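Local coordinates for protein mandalate racemase/muconate lactonizing enzyme (Unidentified, PDB 4E4U) that is a putative member of the mandelate racemase/muconate lactonizing enzyme family, and so probably catalyses a reaction that begins with proton abstraction beside a carboxylate, at residues K164-T172 against V395-A403. Sequence-based numbering, arbitrary orientation.
Sequences KFDPAGPYT and VDVKDLAPA
Pro170 is the bump of residues 164-172, and residues 395-403 bend round its ring. Pro170 CB lies against Val395 CG2 at 3.9 Å, in one of two conformers of Val395. Pro170 CG meets Ala401 CB at 4.0 Å. Pro170 CD rests on Ala401 O at 3.2 Å. Next to it, the bare CA of Gly169 makes a CA-H...O contact with the same carbonyl oxygen. Ala403 is the bump from residues 395-403. Ala403 CB fits a shallow hollow formed by Gly169 O, Asp166 OD2 and Tyr171 CE1, the last 4.1 Å away. The Tyr171 ring is brought there by a chi1 of 42°, which sets CG between the backbone N and the carbonyl carbon. At the far end, in the same Val395 conformer, Thr172 CG2 and Val395 CG2 touch at 3.7 Å, and the two side chains cross at about a right angle.

No direct hydrogen bond joins the segments; three waters bridge them. Water 1 donates to Asp166 O and accepts from Gly169 N and from Ala403 N, the last at 2.7 Å. Water 2 accepts from Tyr171 N, donates to Ala403 O and sits over the centre of the Tyr171 ring, 3.4 Å above its plane. Water 3 links Thr172 OG1, also bonded to Tyr174 N, to Val395 N. Asp166 OD1 accepts from Ala168 N in an Asx turn, while OD2 is held by His209 and Gln211.

Residues 395-403 thus pack on the loop after strand 162-165, a parallel barrel strand of the enolase-type C-terminal domain. Helix 181-198 touches both segments, at Ala168 and Leu400, and Phe82 of a third subunit meets the Tyr171 ring.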
loop_
_atom_site.group_PDB
_atom_site.type_symbol
_atom_site.label_atom_id
_atom_site.label_comp_id
_atom_site.label_asym_id
_atom_site.label_seq_id
_atom_site.Cartn_x
_atom_site.Cartn_y
_atom_site.Cartn_z
ATOM N N LYS A 164 -28.370 18.924 16.431
ATOM C CA LYS A 164 -27.601 19.181 15.214
ATOM C C LYS A 164 -27.800 20.612 14.715
ATOM O O LYS A 164 -28.873 21.192 14.865
ATOM C CB LYS A 164 -27.980 18.177 14.125
ATOM C CG LYS A 164 -27.063 18.217 12.910
ATOM C CD LYS A 164 -27.104 16.906 12.128
ATOM C CE LYS A 164 -28.191 16.909 11.073
ATOM N NZ LYS A 164 -28.183 15.673 10.228
ATOM N N PHE A 165 -26.759 21.177 14.111
ATOM C CA PHE A 165 -26.809 22.549 13.588
ATOM C C PHE A 165 -25.728 22.696 12.522
ATOM O O PHE A 165 -24.724 21.981 12.555
ATOM C CB PHE A 165 -26.633 23.593 14.713
ATOM C CG PHE A 165 -25.477 23.302 15.623
ATOM C CD1 PHE A 165 -25.621 22.422 16.686
ATOM C CD2 PHE A 165 -24.239 23.892 15.403
ATOM C CE1 PHE A 165 -24.541 22.127 17.512
ATOM C CE2 PHE A 165 -23.159 23.606 16.226
ATOM C CZ PHE A 165 -23.312 22.724 17.283
ATOM N N ASP A 166 -25.949 23.596 11.561
ATOM C CA ASP A 166 -24.954 23.872 10.521
ATOM C C ASP A 166 -24.684 25.371 10.386
ATOM O O ASP A 166 -25.412 26.082 9.681
ATOM C CB ASP A 166 -25.388 23.316 9.158
ATOM C CG ASP A 166 -24.332 23.545 8.082
ATOM O OD1 ASP A 166 -23.259 24.092 8.408
ATOM O OD2 ASP A 166 -24.560 23.184 6.911
ATOM N N PRO A 167 -23.625 25.854 11.052
ATOM C CA PRO A 167 -23.269 27.275 11.003
ATOM C C PRO A 167 -22.252 27.609 9.904
ATOM O O PRO A 167 -21.687 28.708 9.907
ATOM C CB PRO A 167 -22.661 27.509 12.389
ATOM C CG PRO A 167 -21.991 26.210 12.705
ATOM C CD PRO A 167 -22.787 25.112 12.012
ATOM N N ALA A 168 -22.037 26.685 8.966
ATOM C CA ALA A 168 -20.915 26.803 8.029
ATOM C C ALA A 168 -21.226 27.517 6.710
ATOM O O ALA A 168 -20.424 27.473 5.778
ATOM C CB ALA A 168 -20.304 25.443 7.764
ATOM N N GLY A 169 -22.364 28.203 6.638
ATOM C CA GLY A 169 -22.661 29.032 5.481
ATOM C C GLY A 169 -23.221 28.251 4.308
ATOM O O GLY A 169 -23.454 27.047 4.405
ATOM N N PRO A 170 -23.437 28.930 3.177
ATOM C CA PRO A 170 -24.102 28.293 2.037
ATOM C C PRO A 170 -23.329 27.117 1.455
ATOM O O PRO A 170 -22.089 27.100 1.418
ATOM C CB PRO A 170 -24.151 29.414 0.995
ATOM C CG PRO A 170 -24.116 30.680 1.800
ATOM C CD PRO A 170 -23.181 30.360 2.936
ATOM N N TYR A 171 -24.086 26.122 1.010
ATOM C CA TYR A 171 -23.557 25.075 0.155
ATOM C C TYR A 171 -24.056 25.375 -1.251
ATOM O O TYR A 171 -25.242 25.629 -1.453
ATOM C CB TYR A 171 -24.004 23.689 0.628
ATOM C CG TYR A 171 -25.447 23.583 1.072
ATOM C CD1 TYR A 171 -25.820 23.904 2.371
ATOM C CD2 TYR A 171 -26.428 23.109 0.211
ATOM C CE1 TYR A 171 -27.130 23.786 2.789
ATOM C CE2 TYR A 171 -27.740 22.987 0.620
ATOM C CZ TYR A 171 -28.087 23.327 1.913
ATOM O OH TYR A 171 -29.391 23.211 2.340
ATOM N N THR A 172 -23.148 25.380 -2.219
ATOM C CA THR A 172 -23.482 25.886 -3.544
ATOM C C THR A 172 -23.132 24.877 -4.615
ATOM O O THR A 172 -22.478 23.867 -4.344
ATOM C CB THR A 172 -22.731 27.196 -3.881
ATOM O OG1 THR A 172 -21.420 26.886 -4.372
ATOM C CG2 THR A 172 -22.640 28.120 -2.666
ATOM N N VAL A 395 -19.758 30.981 -3.226
ATOM C CA VAL A 395 -19.671 31.784 -2.008
ATOM C C VAL A 395 -18.601 32.871 -2.153
ATOM O O VAL A 395 -17.514 32.610 -2.666
ATOM C CB VAL A 395 -19.357 30.892 -0.777
ATOM C CG1 VAL A 395 -18.830 31.720 0.390
ATOM C CG2 VAL A 395 -20.592 30.101 -0.363
ATOM N N ASP A 396 -18.915 34.089 -1.720
ATOM C CA ASP A 396 -17.927 35.157 -1.696
ATOM C C ASP A 396 -17.324 35.149 -0.297
ATOM O O ASP A 396 -18.043 34.958 0.683
ATOM C CB ASP A 396 -18.599 36.499 -1.989
ATOM C CG ASP A 396 -17.601 37.638 -2.162
ATOM O OD1 ASP A 396 -16.808 37.906 -1.232
ATOM O OD2 ASP A 396 -17.620 38.272 -3.237
ATOM N N VAL A 397 -16.011 35.349 -0.202
ATOM C CA VAL A 397 -15.310 35.255 1.079
ATOM C C VAL A 397 -15.824 36.276 2.103
ATOM O O VAL A 397 -15.746 36.049 3.315
ATOM C CB VAL A 397 -13.767 35.357 0.898
ATOM C CG1 VAL A 397 -13.357 36.741 0.407
ATOM C CG2 VAL A 397 -13.037 34.999 2.188
ATOM N N LYS A 398 -16.381 37.383 1.617
ATOM C CA LYS A 398 -16.895 38.421 2.503
ATOM C C LYS A 398 -18.337 38.168 2.954
ATOM O O LYS A 398 -18.857 38.881 3.812
ATOM C CB LYS A 398 -16.756 39.802 1.851
ATOM C CG LYS A 398 -15.304 40.197 1.579
ATOM C CD LYS A 398 -15.150 41.642 1.112
ATOM C CE LYS A 398 -13.683 41.951 0.846
ATOM N NZ LYS A 398 -13.350 43.376 0.599
ATOM N N ASP A 399 -18.972 37.139 2.397
ATOM C CA ASP A 399 -20.375 36.851 2.702
ATOM C C ASP A 399 -20.543 36.054 3.998
ATOM O O ASP A 399 -19.785 35.118 4.266
ATOM C CB ASP A 399 -21.025 36.106 1.534
ATOM C CG ASP A 399 -22.534 36.001 1.671
ATOM O OD1 ASP A 399 -23.125 36.791 2.441
ATOM O OD2 ASP A 399 -23.130 35.132 1.000
ATOM N N LEU A 400 -21.544 36.421 4.793
ATOM C CA LEU A 400 -21.802 35.747 6.065
ATOM C C LEU A 400 -23.198 35.117 6.129
ATOM O O LEU A 400 -23.736 34.896 7.212
ATOM C CB LEU A 400 -21.589 36.709 7.241
ATOM C CG LEU A 400 -20.141 37.164 7.457
ATOM C CD1 LEU A 400 -19.994 38.024 8.707
ATOM C CD2 LEU A 400 -19.224 35.962 7.536
ATOM N N ALA A 401 -23.767 34.812 4.966
ATOM C CA ALA A 401 -25.088 34.189 4.884
ATOM C C ALA A 401 -25.092 32.800 5.518
ATOM O O ALA A 401 -24.073 32.112 5.519
ATOM C CB ALA A 401 -25.539 34.105 3.426
ATOM N N PRO A 402 -26.244 32.385 6.071
ATOM C CA PRO A 402 -26.356 31.046 6.662
ATOM C C PRO A 402 -26.519 29.940 5.614
ATOM O O PRO A 402 -26.847 30.221 4.459
ATOM C CB PRO A 402 -27.621 31.150 7.525
ATOM C CG PRO A 402 -28.433 32.215 6.873
ATOM C CD PRO A 402 -27.445 33.205 6.316
ATOM N N ALA A 403 -26.284 28.696 6.027
ATOM C CA ALA A 403 -26.510 27.534 5.174
ATOM C C ALA A 403 -27.978 27.424 4.776
ATOM O O ALA A 403 -28.300 27.005 3.666
ATOM C CB ALA A 403 -26.050 26.255 5.879
HETATM O O HOH W 1 -24.826 28.457 8.241
HETATM O O HOH W 2 -26.984 26.913 1.137
HETATM O O HOH W 3 -19.177 27.996 -3.301
#